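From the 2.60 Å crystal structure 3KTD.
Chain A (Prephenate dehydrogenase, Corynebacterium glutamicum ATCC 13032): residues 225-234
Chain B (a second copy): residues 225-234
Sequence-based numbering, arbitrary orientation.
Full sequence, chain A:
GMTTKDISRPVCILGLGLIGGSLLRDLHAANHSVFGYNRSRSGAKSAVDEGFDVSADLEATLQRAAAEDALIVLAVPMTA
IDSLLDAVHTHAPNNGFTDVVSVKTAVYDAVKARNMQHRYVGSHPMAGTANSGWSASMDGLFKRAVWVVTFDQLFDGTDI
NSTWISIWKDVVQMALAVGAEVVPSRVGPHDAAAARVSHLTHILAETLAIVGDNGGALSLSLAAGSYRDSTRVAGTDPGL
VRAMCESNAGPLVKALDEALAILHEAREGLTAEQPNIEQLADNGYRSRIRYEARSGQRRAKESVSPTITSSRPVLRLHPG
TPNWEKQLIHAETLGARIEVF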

# COMPACT_ATOMS: atom_id res chain seq x y z
N GLY A 225 -6.16 -7.48 -2.57
CA GLY A 225 -5.07 -6.63 -3.07
C GLY A 225 -4.77 -5.37 -2.27
O GLY A 225 -3.60 -5.01 -2.08
N SER A 226 -5.82 -4.69 -1.82
CA SER A 226 -5.63 -3.47 -1.05
C SER A 226 -4.90 -3.78 0.26
O SER A 226 -3.98 -3.06 0.65
CB SER A 226 -6.97 -2.76 -0.79
OG SER A 226 -7.85 -3.52 0.02
N TYR A 227 -5.27 -4.88 0.90
CA TYR A 227 -4.64 -5.30 2.16
C TYR A 227 -3.21 -5.76 1.97
O TYR A 227 -2.34 -5.41 2.76
CB TYR A 227 -5.44 -6.43 2.78
CG TYR A 227 -5.02 -6.78 4.18
CD1 TYR A 227 -5.44 -6.01 5.25
CD2 TYR A 227 -4.23 -7.90 4.43
CE1 TYR A 227 -5.08 -6.34 6.54
CE2 TYR A 227 -3.86 -8.24 5.72
CZ TYR A 227 -4.29 -7.46 6.77
OH TYR A 227 -3.92 -7.80 8.06
N ARG A 228 -2.98 -6.57 0.95
CA ARG A 228 -1.64 -7.00 0.59
C ARG A 228 -0.72 -5.79 0.49
O ARG A 228 0.35 -5.77 1.09
CB ARG A 228 -1.62 -7.75 -0.74
CG ARG A 228 -1.88 -9.25 -0.65
CD ARG A 228 -1.64 -9.92 -2.00
NE ARG A 228 -1.51 -11.37 -1.87
N ASP A 229 -1.17 -4.79 -0.26
CA ASP A 229 -0.36 -3.59 -0.51
C ASP A 229 -0.14 -2.73 0.73
O ASP A 229 0.98 -2.26 0.98
CB ASP A 229 -1.01 -2.72 -1.61
CG ASP A 229 -1.07 -3.42 -2.96
OD1 ASP A 229 -0.64 -4.59 -3.04
OD2 ASP A 229 -1.56 -2.79 -3.92
N SER A 230 -1.20 -2.52 1.50
CA SER A 230 -1.12 -1.67 2.69
C SER A 230 -0.39 -2.31 3.85
O SER A 230 -0.00 -1.59 4.76
CB SER A 230 -2.51 -1.22 3.14
OG SER A 230 -3.06 -0.27 2.24
N THR A 231 -0.21 -3.63 3.85
CA THR A 231 0.53 -4.30 4.93
C THR A 231 1.91 -4.84 4.49
O THR A 231 2.59 -5.49 5.28
CB THR A 231 -0.28 -5.44 5.57
OG1 THR A 231 -0.64 -6.40 4.57
CG2 THR A 231 -1.54 -4.91 6.22
N ARG A 232 2.32 -4.54 3.25
CA ARG A 232 3.57 -5.08 2.70
C ARG A 232 4.80 -4.69 3.50
O ARG A 232 5.60 -5.55 3.85
CB ARG A 232 3.77 -4.66 1.24
CG ARG A 232 5.02 -5.29 0.58
CD ARG A 232 5.24 -4.87 -0.89
NE ARG A 232 3.99 -4.63 -1.63
CZ ARG A 232 3.08 -5.55 -1.94
NH1 ARG A 232 3.22 -6.83 -1.57
NH2 ARG A 232 1.99 -5.18 -2.61
N VAL A 233 4.94 -3.41 3.79
CA VAL A 233 6.11 -2.92 4.53
C VAL A 233 6.14 -3.38 6.00
O VAL A 233 7.14 -3.15 6.70
CB VAL A 233 6.23 -1.39 4.48
CG1 VAL A 233 6.31 -0.94 3.04
CG2 VAL A 233 5.06 -0.74 5.19
N ALA A 234 5.07 -4.02 6.46
CA ALA A 234 5.02 -4.64 7.79
C ALA A 234 5.85 -5.91 7.77
O ALA A 234 6.07 -6.55 8.81
CB ALA A 234 3.61 -4.97 8.18
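Chain B 225-234: GSYRDSTRVA

The most unusual feature of this contact is a four-membered cluster of charge in which each aspartate serves two arginines, one from its own chain and one from the other copy. Asp A229 offers OD2 to Arg B232, whose NE donates a hydrogen bond at 2.9 Å, while its OD1 lies 2.7 Å from NH2 of Arg A232 in a salt bridge within chain A. Chain B repeats the arrangement less tightly: NE of Arg A232 reaches OD2 of Asp B229 at 3.3 Å, a weak bond, and NH2 of Arg B232 lies 3.1 Å from OD1 of Asp B229.

The example illustrates how two copies of one segment can pair with themselves. In each chain, residues 225-230 form a helix, Thr A231 and Thr B231 are the first residues after the helix to leave helical phi/psi, and residues 233-234 are 3-10. The chain B helix runs nearly antiparallel to its partner, with a signed crossing angle of -159° and a closest axial approach of 9.0 Å. This reversal sets the start of each stretch against the end of the other and brings like residues together in the middle. The CA atoms of Ser A230 and Ser B230 are just 4.3 Å apart, and those of Asp A229 and Asp B229 are 5.4 Å apart.

Flanking this centre, the packing becomes nonpolar. CG1 of Val B233 touches CB of Ser A226 at 3.3 Å, and CG1 of Val A233 meets CB of Ser B226 at 3.4 Å. The symmetry is imperfect in the hydration: a water 3.0 Å from OG of Ser A230 donates to O of Asp B229 at 2.8 Å. OG of Ser B230 donates to O of Ser B226 at 2.7 Å; the equivalent distance from OG of Ser A230 to O of Ser A226 is longer, 3.3 Å.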

# COMPACT_ATOMS: atom_id res chain seq x y z
N GLY B 225 8.35 3.93 -2.52
CA GLY B 225 7.54 2.73 -2.70
C GLY B 225 6.49 2.42 -1.65
O GLY B 225 5.36 2.07 -1.97
N SER B 226 6.85 2.53 -0.38
CA SER B 226 5.90 2.17 0.67
C SER B 226 4.66 3.07 0.64
O SER B 226 3.53 2.60 0.82
CB SER B 226 6.57 2.25 2.05
OG SER B 226 7.02 3.55 2.33
N TYR B 227 4.89 4.36 0.41
CA TYR B 227 3.82 5.34 0.37
C TYR B 227 2.92 5.07 -0.82
O TYR B 227 1.69 5.04 -0.70
CB TYR B 227 4.41 6.73 0.25
CG TYR B 227 3.44 7.86 0.44
CD1 TYR B 227 2.98 8.20 1.70
CD2 TYR B 227 3.02 8.63 -0.63
CE1 TYR B 227 2.11 9.26 1.89
CE2 TYR B 227 2.17 9.69 -0.46
CZ TYR B 227 1.71 10.00 0.80
OH TYR B 227 0.84 11.06 0.99
N ARG B 228 3.56 4.88 -1.97
CA ARG B 228 2.86 4.55 -3.19
C ARG B 228 1.92 3.37 -3.00
O ARG B 228 0.74 3.48 -3.32
CB ARG B 228 3.88 4.29 -4.29
CG ARG B 228 3.39 3.48 -5.46
CD ARG B 228 4.14 3.89 -6.71
NE ARG B 228 3.60 5.17 -7.18
CZ ARG B 228 4.06 5.87 -8.20
NH1 ARG B 228 5.11 5.45 -8.91
NH2 ARG B 228 3.46 7.02 -8.52
N ASP B 229 2.41 2.28 -2.44
CA ASP B 229 1.59 1.09 -2.22
C ASP B 229 0.48 1.34 -1.20
O ASP B 229 -0.67 0.96 -1.41
CB ASP B 229 2.46 -0.09 -1.75
CG ASP B 229 3.49 -0.55 -2.80
OD1 ASP B 229 3.49 -0.08 -3.96
OD2 ASP B 229 4.32 -1.42 -2.44
N SER B 230 0.80 2.01 -0.09
CA SER B 230 -0.16 2.18 1.02
C SER B 230 -1.22 3.26 0.79
O SER B 230 -2.17 3.35 1.56
CB SER B 230 0.58 2.49 2.33
OG SER B 230 1.70 1.64 2.52
N THR B 231 -1.03 4.08 -0.24
CA THR B 231 -1.99 5.14 -0.57
C THR B 231 -2.69 4.84 -1.90
O THR B 231 -3.39 5.69 -2.44
CB THR B 231 -1.29 6.53 -0.67
OG1 THR B 231 -0.25 6.49 -1.67
CG2 THR B 231 -0.69 6.94 0.65
N ARG B 232 -2.50 3.63 -2.43
CA ARG B 232 -3.08 3.30 -3.74
C ARG B 232 -4.62 3.38 -3.70
O ARG B 232 -5.21 4.07 -4.53
CB ARG B 232 -2.62 1.92 -4.22
CG ARG B 232 -2.73 1.75 -5.72
CD ARG B 232 -2.56 0.31 -6.21
NE ARG B 232 -1.43 -0.40 -5.59
CZ ARG B 232 -0.13 -0.18 -5.83
NH1 ARG B 232 0.29 0.76 -6.67
NH2 ARG B 232 0.78 -0.92 -5.20
N VAL B 233 -5.25 2.73 -2.73
CA VAL B 233 -6.73 2.76 -2.65
C VAL B 233 -7.29 4.15 -2.39
O VAL B 233 -8.49 4.36 -2.58
CB VAL B 233 -7.34 1.78 -1.61
CG1 VAL B 233 -7.02 0.34 -2.00
CG2 VAL B 233 -6.87 2.09 -0.21
N ALA B 234 -6.46 5.11 -1.98
CA ALA B 234 -6.94 6.49 -1.82
C ALA B 234 -7.26 7.10 -3.18
O ALA B 234 -7.92 8.14 -3.28
CB ALA B 234 -5.93 7.35 -1.06
O HOH W 1 -3.35 0.69 -0.63